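Local coordinates for uncharacterized protein lp_2219 (Lactobacillus plantarum, PDB 3HFQ) that is of unknown function but forms a seven-bladed beta-propeller of the lactonase family and may therefore act on lactones, at residues T39-Y44 / S55-E59; G186-H191 / L203-S208; I278-E284 / K321-K327. The protein carries 1 engineered substitution. One frame throughout, in Å; residues are numbered along the deposited sequence.

Contact 1 (T39-Y44 / S55-E59)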
loop_
_atom_site.group_PDB
_atom_site.type_symbol
_atom_site.label_atom_id
_atom_site.label_comp_id
_atom_site.label_asym_id
_atom_site.label_seq_id
_atom_site.Cartn_x
_atom_site.Cartn_y
_atom_site.Cartn_z
ATOM N N THR A 39 16.304 6.942 9.156
ATOM C CA THR A 39 15.944 5.605 9.614
ATOM C C THR A 39 16.256 4.585 8.513
ATOM O O THR A 39 16.511 4.961 7.370
ATOM C CB THR A 39 14.440 5.556 9.999
ATOM O OG1 THR A 39 14.103 4.251 10.484
ATOM C CG2 THR A 39 13.568 5.904 8.801
ATOM N N GLN A 40 16.249 3.299 8.853
ATOM C CA GLN A 40 16.567 2.261 7.877
ATOM C C GLN A 40 15.369 1.512 7.297
ATOM O O GLN A 40 14.490 1.068 8.031
ATOM C CB GLN A 40 17.542 1.248 8.486
ATOM C CG GLN A 40 18.943 1.796 8.720
ATOM C CD GLN A 40 19.627 2.203 7.428
ATOM O OE1 GLN A 40 19.861 1.373 6.547
ATOM N NE2 GLN A 40 19.946 3.487 7.308
ATOM N N ASN A 41 15.367 1.381 5.972
ATOM C CA ASN A 41 14.328 0.678 5.214
ATOM C C ASN A 41 12.872 0.985 5.560
ATOM O O ASN A 41 12.079 0.078 5.816
ATOM C CB ASN A 41 14.564 -0.835 5.292
ATOM C CG ASN A 41 15.513 -1.345 4.211
ATOM O OD1 ASN A 41 16.232 -0.574 3.567
ATOM N ND2 ASN A 41 15.519 -2.658 4.015
ATOM N N PRO A 42 12.496 2.273 5.567
ATOM C CA PRO A 42 11.111 2.645 5.881
ATOM C C PRO A 42 10.294 2.499 4.598
ATOM O O PRO A 42 9.823 3.489 4.035
ATOM C CB PRO A 42 11.250 4.093 6.322
ATOM C CG PRO A 42 12.322 4.599 5.380
ATOM C CD PRO A 42 13.343 3.472 5.409
ATOM N N THR A 43 10.126 1.254 4.154
ATOM C CA THR A 43 9.424 0.952 2.904
ATOM C C THR A 43 7.919 1.185 2.859
ATOM O O THR A 43 7.326 1.155 1.782
ATOM C CB THR A 43 9.716 -0.492 2.449
ATOM O OG1 THR A 43 9.112 -1.415 3.360
ATOM C CG2 THR A 43 11.220 -0.739 2.416
ATOM N N TYR A 44 7.288 1.376 4.014
ATOM C CA TYR A 44 5.864 1.681 4.034
ATOM C C TYR A 44 5.569 2.574 5.229
ATOM O O TYR A 44 6.202 2.448 6.279
ATOM C CB TYR A 44 4.990 0.423 4.077
ATOM C CG TYR A 44 3.721 0.606 3.262
ATOM C CD1 TYR A 44 3.742 0.486 1.872
ATOM C CD2 TYR A 44 2.518 0.958 3.871
ATOM C CE1 TYR A 44 2.593 0.718 1.103
ATOM C CE2 TYR A 44 1.363 1.192 3.116
ATOM C CZ TYR A 44 1.409 1.069 1.735
ATOM O OH TYR A 44 0.271 1.292 0.990
ATOM N N SER A 55 6.344 3.732 10.690
ATOM C CA SER A 55 7.098 3.268 9.538
ATOM C C SER A 55 7.770 1.923 9.708
ATOM O O SER A 55 8.144 1.532 10.814
ATOM C CB SER A 55 8.179 4.295 9.196
ATOM O OG SER A 55 9.076 4.445 10.291
ATOM N N VAL A 56 7.920 1.222 8.591
ATOM C CA VAL A 56 8.607 -0.058 8.579
ATOM C C VAL A 56 9.989 0.321 9.089
ATOM O O VAL A 56 10.494 1.399 8.764
ATOM C CB VAL A 56 8.701 -0.607 7.147
ATOM C CG1 VAL A 56 9.649 -1.804 7.098
ATOM C CG2 VAL A 56 7.310 -1.013 6.672
ATOM N N ASP A 57 10.606 -0.551 9.878
ATOM C CA ASP A 57 11.897 -0.217 10.450
ATOM C C ASP A 57 12.854 -1.400 10.554
ATOM O O ASP A 57 12.451 -2.519 10.871
ATOM C CB ASP A 57 11.646 0.412 11.827
ATOM C CG ASP A 57 12.917 0.728 12.578
ATOM O OD1 ASP A 57 13.888 1.200 11.952
ATOM O OD2 ASP A 57 12.930 0.518 13.809
ATOM N N LYS A 58 14.125 -1.142 10.261
ATOM C CA LYS A 58 15.152 -2.167 10.347
ATOM C C LYS A 58 16.213 -1.692 11.316
ATOM O O LYS A 58 16.780 -0.610 11.161
ATOM C CB LYS A 58 15.789 -2.430 8.980
ATOM C CG LYS A 58 16.840 -3.540 8.987
ATOM C CD LYS A 58 17.297 -3.885 7.573
ATOM C CE LYS A 58 18.226 -5.095 7.561
ATOM N NZ LYS A 58 18.622 -5.490 6.179
ATOM N N GLU A 59 16.470 -2.505 12.325
ATOM C CA GLU A 59 17.465 -2.174 13.321
ATOM C C GLU A 59 18.368 -3.402 13.362
ATOM O O GLU A 59 18.136 -4.335 14.130
ATOM C CB GLU A 59 16.759 -1.916 14.663
ATOM C CG GLU A 59 15.652 -0.825 14.634
ATOM C CD GLU A 59 16.184 0.595 14.821
ATOM O OE1 GLU A 59 17.336 0.735 15.281
ATOM O OE2 GLU A 59 15.450 1.571 14.529
HETATM O O HOH W 1 11.533 3.454 10.157
HETATM O O HOH W 2 15.044 4.377 13.184
HETATM O O HOH W 3 16.242 2.310 11.532
#

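Contact 2 (G186-H191 / L203-S208). With PO4 (phosphate ion), chain C.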
loop_
_atom_site.group_PDB
_atom_site.type_symbol
_atom_site.label_atom_id
_atom_site.label_comp_id
_atom_site.label_asym_id
_atom_site.label_seq_id
_atom_site.Cartn_x
_atom_site.Cartn_y
_atom_site.Cartn_z
ATOM N N GLY A 186 -1.196 -19.256 -8.254
ATOM C CA GLY A 186 -0.305 -18.373 -8.989
ATOM C C GLY A 186 -0.792 -16.942 -9.150
ATOM O O GLY A 186 -0.115 -16.113 -9.764
ATOM N N PHE A 187 -1.967 -16.646 -8.607
ATOM C CA PHE A 187 -2.527 -15.302 -8.699
ATOM C C PHE A 187 -1.597 -14.309 -8.008
ATOM O O PHE A 187 -1.352 -13.217 -8.522
ATOM C CB PHE A 187 -3.920 -15.265 -8.055
ATOM C CG PHE A 187 -4.612 -13.928 -8.168
ATOM C CD1 PHE A 187 -4.548 -13.004 -7.130
ATOM C CD2 PHE A 187 -5.325 -13.594 -9.319
ATOM C CE1 PHE A 187 -5.187 -11.763 -7.233
ATOM C CE2 PHE A 187 -5.964 -12.361 -9.436
ATOM C CZ PHE A 187 -5.896 -11.441 -8.389
ATOM N N GLY A 188 -1.073 -14.705 -6.849
ATOM C CA GLY A 188 -0.166 -13.852 -6.096
ATOM C C GLY A 188 -0.795 -12.554 -5.621
ATOM O O GLY A 188 -0.304 -11.475 -5.961
ATOM N N PRO A 189 -1.871 -12.621 -4.817
ATOM C CA PRO A 189 -2.559 -11.428 -4.304
ATOM C C PRO A 189 -1.627 -10.574 -3.449
ATOM O O PRO A 189 -0.846 -11.102 -2.664
ATOM C CB PRO A 189 -3.714 -12.021 -3.506
ATOM C CG PRO A 189 -3.104 -13.288 -2.955
ATOM C CD PRO A 189 -2.381 -13.843 -4.165
ATOM N N ARG A 190 -1.726 -9.256 -3.587
ATOM C CA ARG A 190 -0.833 -8.360 -2.856
ATOM C C ARG A 190 -1.550 -7.321 -2.000
ATOM O O ARG A 190 -1.434 -7.333 -0.772
ATOM C CB ARG A 190 0.096 -7.663 -3.856
ATOM C CG ARG A 190 1.273 -6.901 -3.241
ATOM C CD ARG A 190 2.099 -6.256 -4.353
ATOM N NE ARG A 190 3.316 -5.611 -3.866
ATOM C CZ ARG A 190 3.374 -4.382 -3.359
ATOM N NH1 ARG A 190 2.277 -3.638 -3.263
ATOM N NH2 ARG A 190 4.540 -3.893 -2.954
ATOM N N HIS A 191 -2.272 -6.416 -2.659
ATOM C CA HIS A 191 -3.020 -5.353 -1.985
ATOM C C HIS A 191 -4.449 -5.314 -2.516
ATOM O O HIS A 191 -4.735 -5.839 -3.592
ATOM C CB HIS A 191 -2.406 -3.972 -2.262
ATOM C CG HIS A 191 -1.180 -3.661 -1.449
ATOM N ND1 HIS A 191 -0.688 -2.372 -1.340
ATOM C CD2 HIS A 191 -0.358 -4.444 -0.732
ATOM C CE1 HIS A 191 0.392 -2.389 -0.584
ATOM N NE2 HIS A 191 0.624 -3.629 -0.197
ATOM N N LEU A 203 -8.847 -6.491 -5.796
ATOM C CA LEU A 203 -7.606 -7.129 -5.376
ATOM C C LEU A 203 -6.542 -7.193 -6.463
ATOM O O LEU A 203 -6.781 -7.709 -7.555
ATOM C CB LEU A 203 -7.935 -8.544 -4.893
ATOM C CG LEU A 203 -6.822 -9.509 -4.493
ATOM C CD1 LEU A 203 -6.224 -9.100 -3.153
ATOM C CD2 LEU A 203 -7.404 -10.916 -4.408
ATOM N N ALA A 204 -5.357 -6.682 -6.156
ATOM C CA ALA A 204 -4.276 -6.700 -7.127
ATOM C C ALA A 204 -3.496 -8.003 -7.031
ATOM O O ALA A 204 -3.097 -8.422 -5.944
ATOM C CB ALA A 204 -3.351 -5.511 -6.904
ATOM N N GLY A 205 -3.309 -8.647 -8.181
ATOM C CA GLY A 205 -2.556 -9.883 -8.239
ATOM C C GLY A 205 -1.186 -9.538 -8.786
ATOM O O GLY A 205 -1.020 -9.341 -9.987
ATOM N N GLU A 206 -0.204 -9.457 -7.899
ATOM C CA GLU A 206 1.150 -9.104 -8.298
ATOM C C GLU A 206 1.769 -10.022 -9.342
ATOM O O GLU A 206 2.170 -9.573 -10.415
ATOM C CB GLU A 206 2.079 -9.077 -7.080
ATOM C CG GLU A 206 3.533 -8.790 -7.450
ATOM C CD GLU A 206 4.486 -8.907 -6.277
ATOM O OE1 GLU A 206 4.227 -8.276 -5.234
ATOM O OE2 GLU A 206 5.502 -9.626 -6.406
ATOM N N LEU A 207 1.836 -11.308 -9.019
ATOM C CA LEU A 207 2.466 -12.299 -9.885
ATOM C C LEU A 207 1.796 -12.584 -11.226
ATOM O O LEU A 207 2.470 -12.959 -12.189
ATOM C CB LEU A 207 2.643 -13.604 -9.101
ATOM C CG LEU A 207 3.303 -13.443 -7.725
ATOM C CD1 LEU A 207 3.345 -14.788 -7.012
ATOM C CD2 LEU A 207 4.713 -12.871 -7.876
ATOM N N SER A 208 0.483 -12.403 -11.300
ATOM C CA SER A 208 -0.247 -12.668 -12.536
ATOM C C SER A 208 -0.634 -11.397 -13.289
ATOM O O SER A 208 -1.242 -11.467 -14.359
ATOM C CB SER A 208 -1.508 -13.470 -12.223
ATOM O OG SER A 208 -2.336 -12.754 -11.318
HETATM P P PO4 C . 6.881 -7.387 -3.384
HETATM O O1 PO4 C . 8.185 -7.585 -4.245
HETATM O O2 PO4 C . 6.025 -6.209 -3.984
HETATM O O3 PO4 C . 6.033 -8.717 -3.392
HETATM O O4 PO4 C . 7.279 -7.030 -1.899
#

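Contact 3 (I278-E284 / K321-K327)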
loop_
_atom_site.group_PDB
_atom_site.type_symbol
_atom_site.label_atom_id
_atom_site.label_comp_id
_atom_site.label_asym_id
_atom_site.label_seq_id
_atom_site.Cartn_x
_atom_site.Cartn_y
_atom_site.Cartn_z
ATOM N N ILE A 278 -9.110 1.899 -19.395
ATOM C CA ILE A 278 -9.265 3.080 -20.232
ATOM C C ILE A 278 -7.956 3.817 -20.503
ATOM O O ILE A 278 -7.912 4.707 -21.355
ATOM C CB ILE A 278 -10.289 4.078 -19.630
ATOM C CG1 ILE A 278 -9.801 4.587 -18.274
ATOM C CG2 ILE A 278 -11.649 3.403 -19.480
ATOM C CD1 ILE A 278 -10.588 5.775 -17.762
ATOM N N GLN A 279 -6.893 3.456 -19.789
ATOM C CA GLN A 279 -5.603 4.106 -19.999
ATOM C C GLN A 279 -4.402 3.385 -19.384
ATOM O O GLN A 279 -4.498 2.769 -18.324
ATOM C CB GLN A 279 -5.641 5.553 -19.471
ATOM C CG GLN A 279 -4.292 6.283 -19.561
ATOM C CD GLN A 279 -4.337 7.719 -19.049
ATOM O OE1 GLN A 279 -5.006 8.020 -18.061
ATOM N NE2 GLN A 279 -3.600 8.607 -19.711
ATOM N N GLN A 280 -3.275 3.467 -20.086
ATOM C CA GLN A 280 -1.998 2.906 -19.652
ATOM C C GLN A 280 -1.032 4.076 -19.835
ATOM O O GLN A 280 -0.830 4.538 -20.957
ATOM C CB GLN A 280 -1.564 1.746 -20.556
ATOM C CG GLN A 280 -2.288 0.421 -20.329
ATOM C CD GLN A 280 -1.743 -0.369 -19.151
ATOM O OE1 GLN A 280 -2.147 -1.512 -18.919
ATOM N NE2 GLN A 280 -0.823 0.233 -18.397
ATOM N N ILE A 281 -0.450 4.569 -18.746
ATOM C CA ILE A 281 0.469 5.700 -18.844
ATOM C C ILE A 281 1.781 5.436 -18.118
ATOM O O ILE A 281 1.796 4.994 -16.969
ATOM C CB ILE A 281 -0.195 6.992 -18.302
ATOM C CG1 ILE A 281 0.737 8.189 -18.500
ATOM C CG2 ILE A 281 -0.571 6.811 -16.834
ATOM C CD1 ILE A 281 0.055 9.530 -18.305
ATOM N N SER A 282 2.890 5.696 -18.804
ATOM C CA SER A 282 4.210 5.473 -18.233
ATOM C C SER A 282 4.415 6.246 -16.937
ATOM O O SER A 282 3.907 7.357 -16.781
ATOM C CB SER A 282 5.290 5.883 -19.239
ATOM O OG SER A 282 6.581 5.803 -18.659
ATOM N N THR A 283 5.164 5.650 -16.012
ATOM C CA THR A 283 5.466 6.297 -14.741
ATOM C C THR A 283 6.769 7.096 -14.853
ATOM O O THR A 283 7.230 7.689 -13.880
ATOM C CB THR A 283 5.586 5.266 -13.598
ATOM O OG1 THR A 283 6.610 4.310 -13.903
ATOM C CG2 THR A 283 4.258 4.537 -13.404
ATOM N N GLU A 284 7.346 7.114 -16.053
ATOM C CA GLU A 284 8.588 7.843 -16.324
ATOM C C GLU A 284 9.745 7.412 -15.421
ATOM O O GLU A 284 10.545 8.239 -14.966
ATOM C CB GLU A 284 8.363 9.349 -16.172
ATOM C CG GLU A 284 7.292 9.939 -17.086
ATOM C CD GLU A 284 7.534 9.651 -18.560
ATOM O OE1 GLU A 284 8.711 9.531 -18.970
ATOM O OE2 GLU A 284 6.546 9.559 -19.315
ATOM N N LYS A 321 -8.829 10.103 -16.344
ATOM C CA LYS A 321 -7.564 9.932 -17.048
ATOM C C LYS A 321 -6.442 10.841 -16.550
ATOM O O LYS A 321 -6.684 11.890 -15.951
ATOM C CB LYS A 321 -7.773 10.098 -18.555
ATOM C CG LYS A 321 -8.654 8.993 -19.139
ATOM C CD LYS A 321 -8.682 9.013 -20.659
ATOM C CE LYS A 321 -9.477 7.830 -21.196
ATOM N NZ LYS A 321 -9.514 7.803 -22.687
ATOM N N LEU A 322 -5.208 10.422 -16.809
ATOM C CA LEU A 322 -4.034 11.160 -16.360
ATOM C C LEU A 322 -3.192 11.736 -17.496
ATOM O O LEU A 322 -3.243 11.262 -18.631
ATOM C CB LEU A 322 -3.152 10.233 -15.512
ATOM C CG LEU A 322 -3.848 9.382 -14.441
ATOM C CD1 LEU A 322 -2.841 8.413 -13.819
ATOM C CD2 LEU A 322 -4.468 10.279 -13.380
ATOM N N SER A 323 -2.417 12.764 -17.173
ATOM C CA SER A 323 -1.523 13.390 -18.140
ATOM C C SER A 323 -0.305 13.900 -17.380
ATOM O O SER A 323 -0.427 14.480 -16.297
ATOM C CB SER A 323 -2.220 14.536 -18.887
ATOM O OG SER A 323 -2.542 15.610 -18.025
ATOM N N LEU A 324 0.872 13.662 -17.951
ATOM C CA LEU A 324 2.131 14.066 -17.340
ATOM C C LEU A 324 2.275 15.566 -17.097
ATOM O O LEU A 324 1.945 16.381 -17.956
ATOM C CB LEU A 324 3.296 13.583 -18.210
ATOM C CG LEU A 324 4.720 13.896 -17.742
ATOM C CD1 LEU A 324 4.968 13.243 -16.392
ATOM C CD2 LEU A 324 5.723 13.388 -18.769
ATOM N N LEU A 325 2.780 15.921 -15.916
ATOM C CA LEU A 325 3.012 17.318 -15.563
ATOM C C LEU A 325 4.494 17.530 -15.287
ATOM O O LEU A 325 5.106 18.472 -15.792
ATOM C CB LEU A 325 2.209 17.717 -14.319
ATOM C CG LEU A 325 0.720 18.020 -14.504
ATOM C CD1 LEU A 325 0.106 18.350 -13.148
ATOM C CD2 LEU A 325 0.546 19.197 -15.469
ATOM N N GLN A 326 5.075 16.647 -14.482
ATOM C CA GLN A 326 6.489 16.765 -14.148
ATOM C C GLN A 326 7.085 15.401 -13.833
ATOM O O GLN A 326 6.430 14.545 -13.236
ATOM C CB GLN A 326 6.666 17.703 -12.950
ATOM C CG GLN A 326 8.117 17.958 -12.546
ATOM C CD GLN A 326 8.223 18.854 -11.325
ATOM O OE1 GLN A 326 7.223 19.148 -10.669
ATOM N NE2 GLN A 326 9.441 19.285 -11.008
ATOM N N LYS A 327 8.329 15.204 -14.249
ATOM C CA LYS A 327 9.021 13.947 -14.004
ATOM C C LYS A 327 10.418 14.225 -13.478
ATOM O O LYS A 327 10.849 15.376 -13.381
ATOM C CB LYS A 327 9.121 13.124 -15.293
ATOM C CG LYS A 327 9.984 13.755 -16.388
ATOM C CD LYS A 327 10.111 12.830 -17.599
ATOM C CE LYS A 327 10.984 13.445 -18.693
ATOM N NZ LYS A 327 11.154 12.525 -19.856
HETATM O O HOH W 4 11.518 9.729 -18.948
HETATM O O HOH W 5 9.541 10.418 -21.534
#

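Contact 1 (T39-Y44 / S55-E59)
Val56 fits into a bend of the 39-44 loop. Its CB faces the carbonyl oxygen of Asn41, and the methyl CG1, placed opposite the backbone N by chi1 of 169°, comes closer still, with CG1 3.3 Å from Asn41 O. CG1 also lies against Thr43 OG1, while the other methyl, CG2, rests 3.8 Å from Tyr44 CB. Behind this side chain, Val56 N donates an almost straight bond to Tyr44 O at 3.1 Å, and Val56 O meets the CA-H of Pro42. Pro42 is the centre of an inverse gamma turn, closed by a weak Thr43 N to Asn41 O bond. Farther along, Lys58 N reaches Gln40 O at 3.2 Å from above the carbonyl plane, 37° out of it. Water 1 joins Thr39 OG1 and Ser55 OG and donates to Val56 O at 2.7 Å; Ser55 OG is also bonded to Trp68. Water 3 links Gln40 N to Asp57 OD1. The loop leads from strand 29-38, at the outside of one propeller blade, to strand 45-47 of the next, and lies along strand 52-59. Two backbone bonds and bridging waters, some to carboxylates, thus surround the valine side chain, with no direct salt bridge across.

Contact 2 (G186-H191 / L203-S208)
The Phe187 ring leans obliquely on the 203-208 segment, with CE1 3.4 Å from Gly205 CA and 3.7 Å from Leu203 CD2; Pro189 CB and Leu203 O lie at its edge, in plane. The guanidinium of Arg190 is approached at its edge by Glu206 OE1 and phosphate O2, and its NH1 stands 3.4 Å above the plane of the His191 ring, over the centre. Chi1 of -177° turns the Phe187 ring back to Gly205, where a beta carbon would collide with CZ. An alanine in place of Phe187 is likely to open a gap beside Gly205 and deprive Leu203 CD2 of its aromatic neighbour. Arg190 runs extended from CG to NE, and its NE makes a salt bridge of 3.1 Å to Glu206 OE1, the two planar groups being 46° apart. The same NE donates to phosphate O2 at 2.8 Å, and NH2 shares that oxygen. His144 and Arg259 also bind the phosphate, and Arg259 pairs with Glu206; the ion, probably from the crystallisation liquor, is consistent with a pocket suited to anions. Backbone bonds hold the hairpin: Arg190 N to Ala204 O, and Ala204 N to His191 O at 2.8 Å. Pro189 and Gly205 form an antiparallel non-hydrogen-bonded pair. These are the first two strands of a propeller blade, 189-194 and 200-205; Phe187 and Leu203 pack on strand 210-217 of the same blade, while Pro189 and Leu203 reach Ile157 in strand 154-158 of the preceding one.

Contact 3 (I278-E284 / K321-K327)
Leu322 N gives its hydrogen to Gln279 OE1 at 2.7 Å, nearly straight at 172° and on a lone pair in the plane of the side-chain carbonyl. The other half of the same amide completes the grip: Gln279 NE2 donates to Leu322 O at 2.9 Å, the acceptor lying close to the amide plane. One flat group therefore holds both backbone polar atoms of a single residue, much as a neighbouring strand would. It reaches them because the chain is stretched, CG being trans to the backbone N (chi1 176°) and the rest extended. On one side of this clamp Lys321 lies across Ile278, with CG 4.0 Å from Ile278 CD1 and CE against the Ile278 carbonyl oxygen. On the other, Ile281 CD1 packs 3.7 Å from Leu322 O, and its CG2 meets Leu322 CD1 with the side chains at about a right angle. At the far end Glu284 crosses Lys327 obliquely, CB to CB 3.9 Å. Their salt bridge is long, Glu284 OE1 to Lys327 NZ 4.0 Å; water 4 bridges the same atoms, as does water 5 with a weak bond to NZ. Ser282 OG accepts from Glu284 N at 3.0 Å in an ST turn, bending the chain as strand 275-282 ends. Strands 278-282 and 322-327 run 16° from parallel but 8.3 Å apart at closest approach, as outer strands of adjacent blades. With no backbone bond between them, the seam depends on side chains: one amide bonded twice to a strand backbone, a small apolar patch and a solvated charge pair that probably contributes little.

From the N terminus the three contacts follow in series, and none nests within or crosses another. Contact 1 closes a short loop through strand 45-47, securing the passage from one blade to the inner part of the next. Contact 2 closes the hairpin of strands 189-194 and 200-205 in a later blade, near the phosphate. Contact 3 spans the longest interval, 36 residues with three strands, and joins the outermost strands, 275-282 and 322-330, of two adjacent blades. Contacts 1 and 2 have centres 24 Å apart yet touch where Tyr44 OH packs 4.0 Å from His191 CE1; Tyr90 meets both rings. Contact 3 stays apart, its nearest atoms about 11 Å from contact 2.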